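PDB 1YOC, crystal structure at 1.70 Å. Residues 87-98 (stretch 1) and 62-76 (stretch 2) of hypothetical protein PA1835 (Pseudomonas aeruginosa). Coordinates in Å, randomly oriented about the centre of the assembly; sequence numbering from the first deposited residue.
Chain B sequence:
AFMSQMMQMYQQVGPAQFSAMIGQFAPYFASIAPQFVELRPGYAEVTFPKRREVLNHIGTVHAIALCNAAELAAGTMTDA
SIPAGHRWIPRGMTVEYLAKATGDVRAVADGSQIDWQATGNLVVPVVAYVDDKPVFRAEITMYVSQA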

# COMPACT_ATOMS: atom_id res chain seq x y z
N ARG B 87 12.72 3.45 19.70
CA ARG B 87 11.39 3.22 19.15
C ARG B 87 11.48 3.55 17.65
O ARG B 87 12.40 4.20 17.22
CB ARG B 87 10.36 4.10 19.87
CG ARG B 87 10.24 5.51 19.41
CD ARG B 87 9.16 6.28 20.24
NE ARG B 87 7.83 5.67 20.20
CZ ARG B 87 7.40 4.70 21.02
NH1 ARG B 87 8.20 4.22 21.97
NH2 ARG B 87 6.18 4.20 20.89
N TRP B 88 10.55 3.05 16.87
CA TRP B 88 10.58 3.30 15.43
C TRP B 88 9.20 3.66 14.91
O TRP B 88 8.17 3.23 15.45
CB TRP B 88 11.06 2.04 14.67
CG TRP B 88 10.18 0.82 14.91
CD1 TRP B 88 10.19 -0.02 16.02
CD2 TRP B 88 9.15 0.31 14.05
NE1 TRP B 88 9.24 -0.99 15.90
CE2 TRP B 88 8.58 -0.83 14.71
CE3 TRP B 88 8.64 0.69 12.80
CZ2 TRP B 88 7.53 -1.58 14.15
CZ3 TRP B 88 7.60 -0.07 12.24
CH2 TRP B 88 7.06 -1.18 12.90
N ILE B 89 9.21 4.45 13.83
CA ILE B 89 7.97 4.83 13.18
C ILE B 89 8.28 5.02 11.68
O ILE B 89 9.26 5.67 11.33
CB ILE B 89 7.37 6.17 13.81
CG1 ILE B 89 6.04 6.51 13.17
CG2 ILE B 89 8.25 7.34 13.56
CD1 ILE B 89 5.17 5.28 13.06
N PRO B 90 7.48 4.39 10.80
CA PRO B 90 7.72 4.55 9.36
C PRO B 90 7.36 5.98 9.02
O PRO B 90 6.32 6.49 9.48
CB PRO B 90 6.73 3.59 8.71
CG PRO B 90 6.48 2.55 9.75
CD PRO B 90 6.44 3.37 11.04
N ARG B 91 8.19 6.63 8.21
CA ARG B 91 7.91 8.02 7.80
C ARG B 91 7.81 8.18 6.30
O ARG B 91 7.29 9.17 5.83
CB ARG B 91 8.99 8.97 8.34
CG ARG B 91 8.84 9.24 9.81
CD ARG B 91 7.61 10.13 10.02
NE ARG B 91 7.44 10.45 11.43
CZ ARG B 91 6.26 10.65 12.03
NH1 ARG B 91 5.12 10.57 11.35
NH2 ARG B 91 6.22 10.89 13.34
N GLY B 92 8.33 7.22 5.55
CA GLY B 92 8.21 7.33 4.12
C GLY B 92 8.45 5.99 3.45
O GLY B 92 8.97 5.05 4.06
N MET B 93 8.06 5.90 2.19
CA MET B 93 8.30 4.67 1.43
C MET B 93 8.34 5.00 -0.05
O MET B 93 7.55 5.82 -0.52
CB MET B 93 7.20 3.61 1.68
CG MET B 93 7.34 2.40 0.71
SD MET B 93 6.08 1.12 1.00
CE MET B 93 4.59 1.99 0.45
N THR B 94 9.31 4.43 -0.75
CA THR B 94 9.36 4.59 -2.20
C THR B 94 9.37 3.19 -2.77
O THR B 94 10.11 2.32 -2.32
CB THR B 94 10.61 5.36 -2.71
OG1 THR B 94 10.51 6.72 -2.25
CG2 THR B 94 10.64 5.37 -4.29
N VAL B 95 8.52 2.95 -3.76
CA VAL B 95 8.47 1.64 -4.39
C VAL B 95 8.56 1.78 -5.94
O VAL B 95 8.23 2.84 -6.51
CB VAL B 95 7.14 0.89 -4.08
CG1 VAL B 95 6.91 0.80 -2.57
CG2 VAL B 95 5.91 1.65 -4.74
N GLU B 96 9.01 0.71 -6.60
CA GLU B 96 9.03 0.63 -8.07
C GLU B 96 8.43 -0.70 -8.48
O GLU B 96 8.72 -1.77 -7.88
CB GLU B 96 10.47 0.74 -8.61
CG GLU B 96 10.96 2.21 -8.52
CD GLU B 96 12.39 2.34 -8.98
OE1 GLU B 96 13.30 2.10 -8.17
OE2 GLU B 96 12.58 2.66 -10.16
N TYR B 97 7.58 -0.65 -9.50
CA TYR B 97 6.90 -1.84 -9.98
C TYR B 97 7.70 -2.37 -11.15
O TYR B 97 7.71 -1.77 -12.22
CB TYR B 97 5.47 -1.46 -10.38
CG TYR B 97 4.75 -0.82 -9.20
CD1 TYR B 97 4.59 -1.53 -8.00
CD2 TYR B 97 4.21 0.48 -9.30
CE1 TYR B 97 3.91 -0.96 -6.90
CE2 TYR B 97 3.52 1.05 -8.19
CZ TYR B 97 3.37 0.32 -7.02
OH TYR B 97 2.68 0.86 -5.95
N LEU B 98 8.36 -3.50 -10.93
CA LEU B 98 9.24 -4.04 -11.97
C LEU B 98 8.62 -4.95 -13.01
O LEU B 98 9.07 -4.96 -14.17
CB LEU B 98 10.40 -4.81 -11.32
CG LEU B 98 11.09 -4.09 -10.14
CD1 LEU B 98 12.28 -4.93 -9.71
CD2 LEU B 98 11.52 -2.66 -10.53
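Stretch 2, residues 62-76: HAIALCNAAELAAGT

Helix 63-76 packs across strand 87-97, with His 62 at the N-cap position just before its first turn. The two axes approach to 10.1 Å and their N-to-C directions make an angle of 147°, so the helix runs roughly antiparallel to the strand: its start lies by Tyr 97 and its later turns by Pro 90 and Trp 88. The register follows from this, with CA-CA distances of 7.4 Å for Tyr 97 and Ala 63, 7.8 Å for Val 95 and Cys 67, and 7.7 Å for Pro 90 and Gly 75. Backbone i to i+4 hydrogen bonds run through the helix, from Leu 66 N to His 62 O (3.2 Å) up to Thr 76 N to Leu 72 O (3.1 Å). No hydrogen bond joins the two stretches; the contact, 392 Å² in all, is one of packing.

Tyr 97 leaves its CA sideways, but chi1 of -56° (m) carries the ring to the helix. Its CE1 lies 3.4 Å from Ala 63 CB, a methyl that points toward the strand and meets the ring obliquely. The hydroxyl reaches further along the helix, OH standing 4.0 Å from Ile 64 CD1 and 4.1 Å from Cys 67 SG. Ile 64 points away at its CB, and its m, m conformation brings CD1 back to this meeting point.

Cys 67 is the hub of the middle. With chi1 at -71° (m), its SG receives Val 95 CG1 and Met 93 CE, each at 4.0 Å. Val 95 and Met 93 both point toward the helix, as alternate strand residues can, while Thr 94 between them is exposed and out of reach. Met 93 is extended through chi1 and chi2 (both t), then turns at chi3 (69°, p), which sets its terminal methyl beside the sulfur.

Farther along, Glu 71 starts sideways; chi1 t and chi2 p bend its carboxylate to the strand, where OE2 comes within 4.3 Å of Pro 90 CG. The proline, with a C-gamma exo pucker, offers a carbon rather than a polar partner.

Trp 88 has chi1 of 58° (p) and chi2 of -79°, which lay its indole against the helix so that Gly 75 O sits over one ring face, 3.5 Å from CZ2. The absent side chain matters here: an ideal CB on Gly 75 would be a tight 3.2 Å from Trp 88 CH2 and would clash with Glu 71 O at 3.0 Å. Thr 76 points away from the strand, and its OG1 donates a hydrogen bond to Leu 72 O (2.9 Å), one turn back.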

# COMPACT_ATOMS: atom_id res chain seq x y z
N HIS B 62 -2.02 -7.31 -6.79
CA HIS B 62 -2.14 -5.86 -6.69
C HIS B 62 -0.90 -5.19 -6.13
O HIS B 62 -0.32 -5.67 -5.16
CB HIS B 62 -3.35 -5.55 -5.82
CG HIS B 62 -3.81 -4.15 -5.91
ND1 HIS B 62 -5.02 -3.79 -6.48
CD2 HIS B 62 -3.32 -3.02 -5.34
CE1 HIS B 62 -5.26 -2.51 -6.24
NE2 HIS B 62 -4.24 -2.02 -5.55
N ALA B 63 -0.53 -4.09 -6.77
CA ALA B 63 0.63 -3.30 -6.36
C ALA B 63 0.62 -3.00 -4.85
O ALA B 63 1.69 -3.04 -4.18
CB ALA B 63 0.64 -1.94 -7.13
N ILE B 64 -0.55 -2.69 -4.31
CA ILE B 64 -0.61 -2.32 -2.90
C ILE B 64 -0.54 -3.55 -1.99
O ILE B 64 -0.14 -3.42 -0.83
CB ILE B 64 -1.83 -1.37 -2.64
CG1 ILE B 64 -1.75 -0.18 -3.63
CG2 ILE B 64 -1.79 -0.82 -1.19
CD1 ILE B 64 -0.41 0.72 -3.45
N ALA B 65 -0.94 -4.72 -2.50
CA ALA B 65 -0.80 -5.96 -1.70
C ALA B 65 0.73 -6.23 -1.54
O ALA B 65 1.20 -6.70 -0.48
CB ALA B 65 -1.49 -7.14 -2.42
N LEU B 66 1.49 -5.93 -2.58
CA LEU B 66 2.94 -6.10 -2.53
C LEU B 66 3.50 -5.10 -1.51
O LEU B 66 4.43 -5.41 -0.74
CB LEU B 66 3.57 -5.83 -3.93
CG LEU B 66 3.05 -6.74 -5.06
CD1 LEU B 66 3.53 -6.20 -6.41
CD2 LEU B 66 3.51 -8.17 -4.83
N CYS B 67 2.97 -3.88 -1.50
CA CYS B 67 3.44 -2.88 -0.53
C CYS B 67 3.15 -3.38 0.87
O CYS B 67 3.95 -3.18 1.80
CB CYS B 67 2.75 -1.52 -0.70
SG CYS B 67 3.22 -0.62 -2.18
N ASN B 68 1.97 -4.00 1.05
CA ASN B 68 1.62 -4.51 2.38
C ASN B 68 2.62 -5.56 2.88
O ASN B 68 3.00 -5.57 4.07
CB ASN B 68 0.21 -5.10 2.33
CG ASN B 68 -0.58 -4.88 3.65
OD1 ASN B 68 -1.71 -5.38 3.78
ND2 ASN B 68 -0.02 -4.12 4.60
N ALA B 69 3.05 -6.45 1.98
CA ALA B 69 4.02 -7.47 2.36
C ALA B 69 5.35 -6.78 2.75
O ALA B 69 6.04 -7.19 3.69
CB ALA B 69 4.30 -8.44 1.14
N ALA B 70 5.71 -5.73 2.01
CA ALA B 70 6.97 -5.01 2.26
C ALA B 70 6.91 -4.34 3.62
O ALA B 70 7.87 -4.39 4.41
CB ALA B 70 7.21 -3.95 1.16
N GLU B 71 5.77 -3.72 3.92
CA GLU B 71 5.60 -3.06 5.20
C GLU B 71 5.72 -4.10 6.34
O GLU B 71 6.30 -3.82 7.40
CB GLU B 71 4.22 -2.43 5.25
CG GLU B 71 3.89 -1.84 6.57
CD GLU B 71 4.32 -0.40 6.69
OE1 GLU B 71 5.33 0.01 6.02
OE2 GLU B 71 3.63 0.30 7.48
N LEU B 72 5.14 -5.27 6.13
CA LEU B 72 5.17 -6.31 7.17
C LEU B 72 6.61 -6.77 7.41
O LEU B 72 7.05 -6.90 8.55
CB LEU B 72 4.29 -7.49 6.76
CG LEU B 72 4.32 -8.69 7.73
CD1 LEU B 72 3.76 -8.34 9.10
CD2 LEU B 72 3.48 -9.81 7.07
N ALA B 73 7.34 -7.02 6.33
CA ALA B 73 8.72 -7.48 6.49
C ALA B 73 9.61 -6.40 7.08
O ALA B 73 10.37 -6.65 8.03
CB ALA B 73 9.28 -7.93 5.15
N ALA B 74 9.52 -5.18 6.55
CA ALA B 74 10.41 -4.12 7.01
C ALA B 74 10.13 -3.70 8.41
O ALA B 74 11.06 -3.51 9.20
CB ALA B 74 10.32 -2.90 6.09
N GLY B 75 8.85 -3.55 8.73
CA GLY B 75 8.48 -3.10 10.05
C GLY B 75 8.80 -4.14 11.11
O GLY B 75 9.33 -3.79 12.17
N THR B 76 8.48 -5.40 10.84
CA THR B 76 8.76 -6.44 11.83
C THR B 76 10.29 -6.58 12.00
O THR B 76 10.80 -6.68 13.14
CB THR B 76 8.14 -7.76 11.42
OG1 THR B 76 6.71 -7.58 11.30
CG2 THR B 76 8.33 -8.81 12.56